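Local atomic coordinates of activated BY transcription factor SSRB (PDB entry 2WNW), a protein that belongs to glycosyl hydrolase family 30 and is built from a TIM-barrel domain and a beta-sandwich domain. Residues 74-77 / 82-85; 50-55 / 124-129. One frame throughout, in Å; residues are numbered along the deposited sequence.

Following the chain from the N terminus, residues 50-55 come first. They carry the end of barrel strand 48-51 into helix 54-61. Helix 65-76 follows, and contact 1 closes the short loop between its C-terminal end and the approach to barrel strand 85-90. The chain then runs on to helix 124-133, where residues 124-129 return to residues 50-55 and close the long loop of contact 2. Contact 1 is therefore nested inside contact 2. The two also touch directly: Phe76 packs on Phe52, and the Tyr83 ring lies against the Gly50 backbone. Together they tie two adjacent barrel strands to the helices beside them.

Contact 1: residues 74-77 / 82-85; sequences LYFS and NYTL
Tyr83 N donates to Tyr75 O at 2.9 Å. The bond is nearly straight, with an angle of 170° at the hydrogen. Asn82 N adds a weak bond to Ser77 O at 3.0 Å. These bonds bring the chain back against the last turn of helix 65-76, where Ser77 leaves helical geometry. Asn82 takes the left-handed helical conformation at this return.

The two tyrosines lie side by side and point the same way. The planes of the Tyr75 and Tyr83 rings are inclined by 30°. The rings are slid apart, with centroids 4.7 Å from each other, so overlap is slight. Tyr75 CD2 lies over one face of the Tyr83 ring, toward its rim, and Tyr75 CE2 comes within 3.4 Å of Tyr83 CE1. A water links their outer ends. It donates to Tyr75 OH at 2.9 Å. It lies 2.7 Å from Tyr83 OH, in the plane of the Tyr83 ring. Tyr75 OH also bonds to Leu333 O, which gives this buried hydroxyl a second partner.

Phe76 takes a different approach. Its CD2 meets Tyr83 CB at 3.7 Å, while its CE2 sits at the edge of the Tyr83 ring. Tyr75 CB lies over one face of the Phe76 ring, toward its rim. On the partly exposed side, a second water donates both to Phe76 O and to Asn82 OD1. With CG trans to its own N (chi1 -175°), Asn82 turns OD1 to this water. Its CB, which chi1 does not move, touches Ser77 O.

The contact closes the loop that leads from helix 65-76 into barrel strand 85-90. Helix 365-374 meets Tyr83 through Ile370 and Cys374. Leu333 of strand 332-336 packs on both Phe76 and Tyr83, and helix 124-133 covers Phe76 through Ala130 and Leu133.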
ATOM      1  N   LEU A  74     -32.592   0.005 -10.263  1.00 21.63           N
ATOM      2  CA  LEU A  74     -31.417   0.810  -9.944  1.00 21.24           C
ATOM      3  C   LEU A  74     -30.292  -0.020  -9.340  1.00 20.91           C
ATOM      4  O   LEU A  74     -29.120   0.179  -9.649  1.00 21.41           O
ATOM      5  CB  LEU A  74     -31.807   1.913  -8.957  1.00 22.54           C
ATOM      6  CG  LEU A  74     -31.881   3.379  -9.399  1.00 26.58           C
ATOM      7  CD1 LEU A  74     -31.874   3.520 -10.907  1.00 27.00           C
ATOM      8  CD2 LEU A  74     -33.125   3.989  -8.786  1.00 26.03           C
ATOM      9  N   TYR A  75     -30.663  -0.953  -8.475  1.00 20.13           N
ATOM     10  CA  TYR A  75     -29.692  -1.792  -7.790  1.00 19.10           C
ATOM     11  C   TYR A  75     -29.376  -3.124  -8.458  1.00 20.37           C
ATOM     12  O   TYR A  75     -28.217  -3.537  -8.504  1.00 20.35           O
ATOM     13  CB  TYR A  75     -30.188  -2.075  -6.373  1.00 18.93           C
ATOM     14  CG  TYR A  75     -29.665  -1.153  -5.293  1.00 18.11           C
ATOM     15  CD1 TYR A  75     -30.495  -0.751  -4.243  1.00 18.12           C
ATOM     16  CD2 TYR A  75     -28.324  -0.760  -5.262  1.00 17.73           C
ATOM     17  CE1 TYR A  75     -30.008   0.008  -3.187  1.00 16.39           C
ATOM     18  CE2 TYR A  75     -27.822   0.005  -4.200  1.00 17.01           C
ATOM     19  CZ  TYR A  75     -28.672   0.378  -3.166  1.00 18.01           C
ATOM     20  OH  TYR A  75     -28.192   1.088  -2.088  1.00 17.74           O
ATOM     21  N   PHE A  76     -30.397  -3.790  -8.987  1.00 20.06           N
ATOM     22  CA  PHE A  76     -30.185  -5.111  -9.557  1.00 22.20           C
ATOM     23  C   PHE A  76     -30.276  -5.306 -11.062  1.00 23.31           C
ATOM     24  O   PHE A  76     -30.074  -6.415 -11.556  1.00 22.51           O
ATOM     25  CB  PHE A  76     -31.101  -6.086  -8.827  1.00 20.72           C
ATOM     26  CG  PHE A  76     -31.013  -5.962  -7.336  1.00 20.09           C
ATOM     27  CD1 PHE A  76     -31.958  -5.227  -6.626  1.00 19.80           C
ATOM     28  CD2 PHE A  76     -29.934  -6.508  -6.648  1.00 21.33           C
ATOM     29  CE1 PHE A  76     -31.826  -5.035  -5.253  1.00 18.99           C
ATOM     30  CE2 PHE A  76     -29.794  -6.319  -5.273  1.00 20.02           C
ATOM     31  CZ  PHE A  76     -30.739  -5.582  -4.577  1.00 18.62           C
ATOM     32  N   SER A  77     -30.570  -4.239 -11.794  1.00 24.89           N
ATOM     33  CA  SER A  77     -30.635  -4.331 -13.248  1.00 26.35           C
ATOM     34  C   SER A  77     -29.211  -4.467 -13.769  1.00 27.07           C
ATOM     35  O   SER A  77     -28.295  -3.816 -13.266  1.00 24.30           O
ATOM     36  CB  SER A  77     -31.272  -3.071 -13.840  1.00 27.45           C
ATOM     37  OG  SER A  77     -31.022  -2.987 -15.233  1.00 33.01           O
ATOM     38  N   ASN A  82     -26.225  -3.478 -11.153  1.00 17.82           N
ATOM     39  CA  ASN A  82     -25.938  -4.899 -11.327  1.00 19.25           C
ATOM     40  C   ASN A  82     -25.362  -5.582 -10.083  1.00 18.49           C
ATOM     41  O   ASN A  82     -24.376  -6.309 -10.175  1.00 19.77           O
ATOM     42  CB  ASN A  82     -24.962  -5.061 -12.502  1.00 21.64           C
ATOM     43  CG  ASN A  82     -24.685  -6.511 -12.841  1.00 24.15           C
ATOM     44  OD1 ASN A  82     -25.607  -7.286 -13.087  1.00 25.72           O
ATOM     45  ND2 ASN A  82     -23.406  -6.885 -12.861  1.00 25.67           N
ATOM     46  N   TYR A  83     -25.972  -5.352  -8.923  1.00 19.33           N
ATOM     47  CA  TYR A  83     -25.487  -5.971  -7.695  1.00 18.74           C
ATOM     48  C   TYR A  83     -25.446  -7.486  -7.849  1.00 20.08           C
ATOM     49  O   TYR A  83     -26.418  -8.100  -8.289  1.00 19.86           O
ATOM     50  CB  TYR A  83     -26.371  -5.579  -6.503  1.00 18.28           C
ATOM     51  CG  TYR A  83     -25.915  -4.331  -5.764  1.00 17.38           C
ATOM     52  CD1 TYR A  83     -26.500  -3.968  -4.550  1.00 16.49           C
ATOM     53  CD2 TYR A  83     -24.879  -3.533  -6.258  1.00 17.37           C
ATOM     54  CE1 TYR A  83     -26.064  -2.849  -3.844  1.00 17.87           C
ATOM     55  CE2 TYR A  83     -24.434  -2.405  -5.556  1.00 17.23           C
ATOM     56  CZ  TYR A  83     -25.032  -2.072  -4.348  1.00 18.90           C
ATOM     57  OH  TYR A  83     -24.592  -0.979  -3.634  1.00 16.81           O
ATOM     58  N   THR A  84     -24.313  -8.077  -7.477  1.00 18.79           N
ATOM     59  CA  THR A  84     -24.112  -9.513  -7.597  1.00 19.38           C
ATOM     60  C   THR A  84     -23.899 -10.226  -6.264  1.00 19.89           C
ATOM     61  O   THR A  84     -23.807 -11.454  -6.219  1.00 20.83           O
ATOM     62  CB  THR A  84     -22.918  -9.803  -8.522  1.00 19.09           C
ATOM     63  OG1 THR A  84     -21.762  -9.095  -8.051  1.00 19.45           O
ATOM     64  CG2 THR A  84     -23.228  -9.344  -9.934  1.00 18.05           C
ATOM     65  N   LEU A  85     -23.812  -9.454  -5.187  1.00 18.85           N
ATOM     66  CA  LEU A  85     -23.633 -10.011  -3.848  1.00 19.02           C
ATOM     67  C   LEU A  85     -24.648  -9.387  -2.898  1.00 18.83           C
ATOM     68  O   LEU A  85     -25.238  -8.348  -3.196  1.00 18.97           O
ATOM     69  CB  LEU A  85     -22.236  -9.699  -3.299  1.00 18.99           C
ATOM     70  CG  LEU A  85     -20.974 -10.208  -3.991  1.00 16.92           C
ATOM     71  CD1 LEU A  85     -19.754  -9.749  -3.192  1.00 18.13           C
ATOM     72  CD2 LEU A  85     -21.005 -11.728  -4.082  1.00 16.78           C
TER
HETATM   73  O   HOH W   1     -25.914  -0.606  -1.288  1.00 16.42           O
HETATM   74  O   HOH W   2     -28.177  -8.141 -12.904  1.00 30.62           O

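Contact 2: residues 50-55 / 124-129; sequences GSFTEG and IPLISG
Phe52 meets helix 124-133 through two neighbouring side chains, Leu126 and Ile127, which use different parts of its ring. Ile127 CG1 sits over one face in a CH-pi contact, 3.9 Å from the centroid of the Phe52 ring. The approach of Ile127 CG1 is 20° off the normal of the Phe52 ring. It is displaced toward the inner end of the ring, with Phe52 CG and CD1 each 3.7 Å from Ile127 CG1. The methylene does this touching because CG1 stands beside the backbone N of Ile127 (chi1 -61°), while CG2 is trans to that N.

Leu126 comes to the ring edge instead. Its CD1 lies near the ring plane, 3.7 Å from Phe52 CD2. Leu126 CD2 reaches Phe52 CE2 at 3.9 Å. The two methyls thus follow one side of the ring while Ile127 occupies a face. All three residues are buried, and no hydrogen bond crosses between the segments.

The contrast is with the other side of the helix, where Pro125 and Ser128 are partly exposed and take no part in this packing. Ser128 bonds back to Ile124 O with both its backbone N and its OG, each at 2.8 Å, from opposite faces of the carbonyl plane.

After Phe52 the chain enters helix 54-61, with Thr53 as N-cap: its OG1 bonds to Ala56 N. The contact thus joins the end of barrel strand 48-51 to helix 124-133. Ala86 and Met88 of the adjacent barrel strand 85-90 pack on Phe52 and Ile127 respectively. Leu126 also meets Phe60 of helix 54-61 and Phe71 and Leu72 of helix 65-76.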
ATOM      1  N   GLY A  50     -25.134  -5.073  -1.538  1.00 15.53           N
ATOM      2  CA  GLY A  50     -25.538  -4.448  -0.292  1.00 16.69           C
ATOM      3  C   GLY A  50     -26.307  -5.429   0.576  1.00 18.09           C
ATOM      4  O   GLY A  50     -26.442  -6.604   0.222  1.00 16.98           O
ATOM      5  N   SER A  51     -26.846  -4.952   1.692  1.00 17.11           N
ATOM      6  CA  SER A  51     -27.546  -5.845   2.605  1.00 16.46           C
ATOM      7  C   SER A  51     -29.053  -5.708   2.723  1.00 17.03           C
ATOM      8  O   SER A  51     -29.605  -4.607   2.700  1.00 16.43           O
ATOM      9  CB  SER A  51     -26.940  -5.720   4.002  1.00 15.50           C
ATOM     10  OG  SER A  51     -25.532  -5.860   3.958  1.00 16.63           O
ATOM     11  N   PHE A  52     -29.702  -6.860   2.860  1.00 16.48           N
ATOM     12  CA  PHE A  52     -31.140  -6.940   3.045  1.00 18.95           C
ATOM     13  C   PHE A  52     -31.337  -7.098   4.552  1.00 19.61           C
ATOM     14  O   PHE A  52     -30.824  -8.048   5.145  1.00 20.75           O
ATOM     15  CB  PHE A  52     -31.725  -8.187   2.367  1.00 18.74           C
ATOM     16  CG  PHE A  52     -31.498  -8.256   0.882  1.00 19.42           C
ATOM     17  CD1 PHE A  52     -30.674  -9.237   0.338  1.00 18.30           C
ATOM     18  CD2 PHE A  52     -32.145  -7.375   0.023  1.00 20.51           C
ATOM     19  CE1 PHE A  52     -30.501  -9.344  -1.042  1.00 19.34           C
ATOM     20  CE2 PHE A  52     -31.978  -7.472  -1.359  1.00 20.30           C
ATOM     21  CZ  PHE A  52     -31.155  -8.460  -1.890  1.00 21.32           C
ATOM     22  N   THR A  53     -32.054  -6.169   5.172  1.00 19.86           N
ATOM     23  CA  THR A  53     -32.341  -6.248   6.602  1.00 18.24           C
ATOM     24  C   THR A  53     -33.843  -6.064   6.757  1.00 17.90           C
ATOM     25  O   THR A  53     -34.509  -5.622   5.822  1.00 17.49           O
ATOM     26  CB  THR A  53     -31.641  -5.126   7.397  1.00 18.16           C
ATOM     27  OG1 THR A  53     -32.036  -3.853   6.870  1.00 18.09           O
ATOM     28  CG2 THR A  53     -30.127  -5.270   7.311  1.00 17.33           C
ATOM     29  N   GLU A  54     -34.383  -6.405   7.922  1.00 19.55           N
ATOM     30  CA  GLU A  54     -35.810  -6.224   8.136  1.00 19.52           C
ATOM     31  C   GLU A  54     -36.137  -4.747   7.927  1.00 19.00           C
ATOM     32  O   GLU A  54     -37.181  -4.407   7.372  1.00 19.00           O
ATOM     33  CB  GLU A  54     -36.219  -6.653   9.549  1.00 19.06           C
ATOM     34  CG  GLU A  54     -37.602  -6.135   9.946  1.00 21.30           C
ATOM     35  CD  GLU A  54     -38.213  -6.885  11.111  1.00 21.82           C
ATOM     36  OE1 GLU A  54     -38.868  -7.922  10.871  1.00 24.03           O
ATOM     37  OE2 GLU A  54     -38.035  -6.440  12.263  1.00 21.29           O
ATOM     38  N   GLY A  55     -35.231  -3.876   8.361  1.00 19.31           N
ATOM     39  CA  GLY A  55     -35.444  -2.448   8.193  1.00 20.15           C
ATOM     40  C   GLY A  55     -35.594  -2.081   6.728  1.00 19.65           C
ATOM     41  O   GLY A  55     -36.544  -1.398   6.340  1.00 19.65           O
ATOM     42  N   ILE A 124     -38.236 -11.645   2.706  1.00 23.63           N
ATOM     43  CA  ILE A 124     -38.387 -12.397   1.471  1.00 23.44           C
ATOM     44  C   ILE A 124     -38.943 -11.630   0.268  1.00 22.64           C
ATOM     45  O   ILE A 124     -38.502 -11.854  -0.861  1.00 22.66           O
ATOM     46  CB  ILE A 124     -39.196 -13.690   1.736  1.00 25.29           C
ATOM     47  CG1 ILE A 124     -38.406 -14.564   2.721  1.00 26.73           C
ATOM     48  CG2 ILE A 124     -39.440 -14.451   0.436  1.00 25.20           C
ATOM     49  CD1 ILE A 124     -39.001 -15.931   2.980  1.00 28.17           C
ATOM     50  N   PRO A 125     -39.911 -10.721   0.479  1.00 23.02           N
ATOM     51  CA  PRO A 125     -40.437  -9.982  -0.679  1.00 22.71           C
ATOM     52  C   PRO A 125     -39.342  -9.165  -1.378  1.00 22.76           C
ATOM     53  O   PRO A 125     -39.214  -9.194  -2.602  1.00 22.42           O
ATOM     54  CB  PRO A 125     -41.516  -9.099  -0.055  1.00 23.46           C
ATOM     55  CG  PRO A 125     -42.036  -9.963   1.051  1.00 23.15           C
ATOM     56  CD  PRO A 125     -40.750 -10.490   1.668  1.00 22.01           C
ATOM     57  N   LEU A 126     -38.553  -8.439  -0.591  1.00 21.63           N
ATOM     58  CA  LEU A 126     -37.466  -7.622  -1.136  1.00 22.03           C
ATOM     59  C   LEU A 126     -36.441  -8.512  -1.845  1.00 21.39           C
ATOM     60  O   LEU A 126     -36.086  -8.275  -3.003  1.00 21.16           O
ATOM     61  CB  LEU A 126     -36.762  -6.860  -0.008  1.00 22.16           C
ATOM     62  CG  LEU A 126     -36.094  -5.511  -0.304  1.00 25.60           C
ATOM     63  CD1 LEU A 126     -35.101  -5.218   0.811  1.00 20.76           C
ATOM     64  CD2 LEU A 126     -35.397  -5.517  -1.654  1.00 23.47           C
ATOM     65  N   ILE A 127     -35.966  -9.537  -1.140  1.00 20.59           N
ATOM     66  CA  ILE A 127     -34.976 -10.457  -1.698  1.00 21.22           C
ATOM     67  C   ILE A 127     -35.470 -11.116  -2.981  1.00 21.26           C
ATOM     68  O   ILE A 127     -34.734 -11.205  -3.965  1.00 22.25           O
ATOM     69  CB  ILE A 127     -34.605 -11.562  -0.684  1.00 19.73           C
ATOM     70  CG1 ILE A 127     -34.006 -10.932   0.575  1.00 19.85           C
ATOM     71  CG2 ILE A 127     -33.601 -12.521  -1.305  1.00 20.40           C
ATOM     72  CD1 ILE A 127     -33.817 -11.909   1.715  1.00 21.15           C
ATOM     73  N   SER A 128     -36.716 -11.580  -2.972  1.00 22.78           N
ATOM     74  CA  SER A 128     -37.286 -12.225  -4.151  1.00 22.19           C
ATOM     75  C   SER A 128     -37.345 -11.252  -5.321  1.00 22.26           C
ATOM     76  O   SER A 128     -37.089 -11.627  -6.467  1.00 21.93           O
ATOM     77  CB  SER A 128     -38.686 -12.754  -3.842  1.00 23.53           C
ATOM     78  OG  SER A 128     -38.624 -13.761  -2.848  1.00 25.33           O
ATOM     79  N   GLY A 129     -37.681 -10.000  -5.030  1.00 22.84           N
ATOM     80  CA  GLY A 129     -37.751  -8.998  -6.076  1.00 23.20           C
ATOM     81  C   GLY A 129     -36.396  -8.785  -6.725  1.00 23.68           C
ATOM     82  O   GLY A 129     -36.293  -8.660  -7.948  1.00 20.91           O
TER